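Local coordinates for protein chitinase (Thermococcus chitonophagus, PDB 5XSW) that probably hydrolyses internal bonds of chitin as an archaeal endochitinase, and holds N-acetylglucosamine sugars in a pocket of its helical domain, at residues 47-52 and 82-87. Sequence-based numbering, arbitrary orientation.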
loop_
_atom_site.group_PDB
_atom_site.type_symbol
_atom_site.label_atom_id
_atom_site.label_comp_id
_atom_site.label_asym_id
_atom_site.label_seq_id
_atom_site.Cartn_x
_atom_site.Cartn_y
_atom_site.Cartn_z
ATOM N N LEU A 47 -25.141 -24.206 -24.643
ATOM C CA LEU A 47 -26.210 -24.692 -23.760
ATOM C C LEU A 47 -25.901 -24.448 -22.284
ATOM O O LEU A 47 -26.759 -24.046 -21.513
ATOM C CB LEU A 47 -26.436 -26.187 -23.980
ATOM C CG LEU A 47 -26.906 -26.574 -25.397
ATOM C CD1 LEU A 47 -26.697 -28.056 -25.687
ATOM C CD2 LEU A 47 -28.355 -26.220 -25.569
ATOM N N SER A 48 -24.664 -24.718 -21.892
ATOM C CA SER A 48 -24.234 -24.489 -20.518
ATOM C C SER A 48 -22.701 -24.487 -20.389
ATOM O O SER A 48 -22.001 -25.215 -21.100
ATOM C CB SER A 48 -24.790 -25.573 -19.614
ATOM O OG SER A 48 -24.033 -26.746 -19.845
ATOM N N ILE A 49 -22.190 -23.676 -19.463
ATOM C CA ILE A 49 -20.780 -23.702 -19.106
ATOM C C ILE A 49 -20.749 -23.762 -17.584
ATOM O O ILE A 49 -21.275 -22.847 -16.924
ATOM C CB ILE A 49 -20.037 -22.445 -19.617
ATOM C CG1 ILE A 49 -20.151 -22.313 -21.129
ATOM C CG2 ILE A 49 -18.578 -22.445 -19.163
ATOM C CD1 ILE A 49 -19.371 -21.110 -21.711
ATOM N N LYS A 50 -20.198 -24.839 -17.043
ATOM C CA LYS A 50 -20.217 -25.078 -15.592
ATOM C C LYS A 50 -18.875 -25.551 -15.130
ATOM O O LYS A 50 -18.083 -26.048 -15.943
ATOM C CB LYS A 50 -21.278 -26.120 -15.220
ATOM C CG LYS A 50 -22.693 -25.701 -15.636
ATOM C CD LYS A 50 -23.718 -26.752 -15.196
ATOM C CE LYS A 50 -25.144 -26.259 -15.394
ATOM N NZ LYS A 50 -26.136 -27.240 -14.843
ATOM N N TYR A 51 -18.582 -25.400 -13.836
ATOM C CA TYR A 51 -17.342 -25.974 -13.314
ATOM C C TYR A 51 -17.561 -27.426 -13.031
ATOM O O TYR A 51 -18.639 -27.796 -12.592
ATOM C CB TYR A 51 -16.860 -25.302 -12.018
ATOM C CG TYR A 51 -16.484 -23.856 -12.175
ATOM C CD1 TYR A 51 -15.404 -23.480 -12.990
ATOM C CD2 TYR A 51 -17.170 -22.875 -11.492
ATOM C CE1 TYR A 51 -15.056 -22.150 -13.141
ATOM C CE2 TYR A 51 -16.828 -21.536 -11.622
ATOM C CZ TYR A 51 -15.760 -21.187 -12.443
ATOM O OH TYR A 51 -15.413 -19.879 -12.575
ATOM N N ALA A 52 -16.525 -28.230 -13.243
ATOM C CA ALA A 52 -16.636 -29.658 -13.055
ATOM C C ALA A 52 -16.945 -30.001 -11.612
ATOM O O ALA A 52 -17.618 -30.999 -11.352
ATOM C CB ALA A 52 -15.370 -30.351 -13.495
ATOM N N VAL A 82 -8.399 -25.580 -12.558
ATOM C CA VAL A 82 -9.827 -25.322 -12.641
ATOM C C VAL A 82 -10.367 -26.039 -13.919
ATOM O O VAL A 82 -9.795 -25.893 -14.991
ATOM C CB VAL A 82 -10.159 -23.820 -12.686
ATOM C CG1 VAL A 82 -11.662 -23.584 -13.008
ATOM C CG2 VAL A 82 -9.774 -23.111 -11.335
ATOM N N LYS A 83 -11.418 -26.847 -13.778
ATOM C CA LYS A 83 -11.939 -27.618 -14.916
ATOM C C LYS A 83 -13.299 -27.126 -15.228
ATOM O O LYS A 83 -14.124 -26.954 -14.335
ATOM C CB LYS A 83 -11.947 -29.111 -14.630
ATOM C CG LYS A 83 -10.568 -29.686 -14.676
ATOM C CD LYS A 83 -10.539 -31.179 -14.512
ATOM C CE LYS A 83 -9.110 -31.698 -14.480
ATOM N NZ LYS A 83 -9.064 -32.908 -13.617
ATOM N N ILE A 84 -13.515 -26.838 -16.513
ATOM C CA ILE A 84 -14.761 -26.285 -16.961
ATOM C C ILE A 84 -15.431 -27.228 -18.008
ATOM O O ILE A 84 -14.748 -27.770 -18.890
ATOM C CB ILE A 84 -14.527 -24.906 -17.578
ATOM C CG1 ILE A 84 -14.093 -23.912 -16.482
ATOM C CG2 ILE A 84 -15.759 -24.401 -18.253
ATOM C CD1 ILE A 84 -13.769 -22.530 -17.023
ATOM N N ILE A 85 -16.735 -27.442 -17.868
ATOM C CA ILE A 85 -17.487 -28.250 -18.836
ATOM C C ILE A 85 -18.408 -27.365 -19.637
ATOM O O ILE A 85 -19.250 -26.638 -19.089
ATOM C CB ILE A 85 -18.265 -29.351 -18.147
ATOM C CG1 ILE A 85 -17.266 -30.275 -17.471
ATOM C CG2 ILE A 85 -19.133 -30.131 -19.196
ATOM C CD1 ILE A 85 -17.819 -30.918 -16.286
ATOM N N ILE A 86 -18.197 -27.403 -20.956
ATOM C CA ILE A 86 -18.925 -26.605 -21.926
ATOM C C ILE A 86 -19.798 -27.547 -22.782
ATOM O O ILE A 86 -19.300 -28.522 -23.346
ATOM C CB ILE A 86 -17.985 -25.845 -22.870
ATOM C CG1 ILE A 86 -17.010 -24.946 -22.075
ATOM C CG2 ILE A 86 -18.776 -25.082 -23.944
ATOM C CD1 ILE A 86 -15.759 -24.641 -22.850
ATOM N N GLU A 87 -21.086 -27.258 -22.848
ATOM C CA GLU A 87 -21.991 -28.041 -23.690
ATOM C C GLU A 87 -22.534 -27.179 -24.809
ATOM O O GLU A 87 -23.080 -26.096 -24.555
ATOM C CB GLU A 87 -23.114 -28.631 -22.857
ATOM C CG GLU A 87 -22.692 -29.972 -22.249
ATOM C CD GLU A 87 -23.625 -30.455 -21.158
ATOM O OE1 GLU A 87 -24.854 -30.188 -21.260
ATOM O OE2 GLU A 87 -23.111 -31.087 -20.200
HETATM O O HOH W 1 -21.858 -27.555 -19.019
#
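Ile49 and Ile84 meet because each turns CG2 anti to its backbone N, with CG1 beside that N (chi1 -59° and -68°), and the two CG2 methyls come to 3.5 Å. They belong to the antiparallel pairing of strand 45-51, outermost in its four-strand sheet, with strand 80-89, in the N-terminal beta domain far from the sugar-binding pocket. Beta-branched isoleucine suits this extended backbone and fills the buried face: the side chains of Ile49 and Ile86 run alongside each other in one direction, as do those of Tyr51 and Ile84. The tyrosine ring sets CD1 3.8 Å from Ile84 CG1 and its CE1 3.7 Å from Val82 CG1, while Arg73 makes a cation-pi contact with it. Pro57, Leu70, Val66 and Ile68 also pack against this face. An alanine at Ile84 would probably open a gap between Ile49 CG2 and the Tyr51 ring, leaving the ring less firmly held. Lys50 and Ile85 form a hydrogen-bonded pair, with Ile85 N 2.7 Å from Lys50 O. On the other face Lys50 and Lys83 carry their ends away from the partner strand, as suits charged chains at an exposed surface. Toward the start of 47-52 the strand carries a classic beta bulge, two residues, Leu47 and Ser48, set against the single Glu87: Leu47 N donates to Glu87 O at 2.8 Å, and Ser48 N adds a weak bond to the same oxygen. Serine is small and polar enough to engage a water through OG, at a doubtfully short distance, and this water donates to Ile85 O at 2.8 Å.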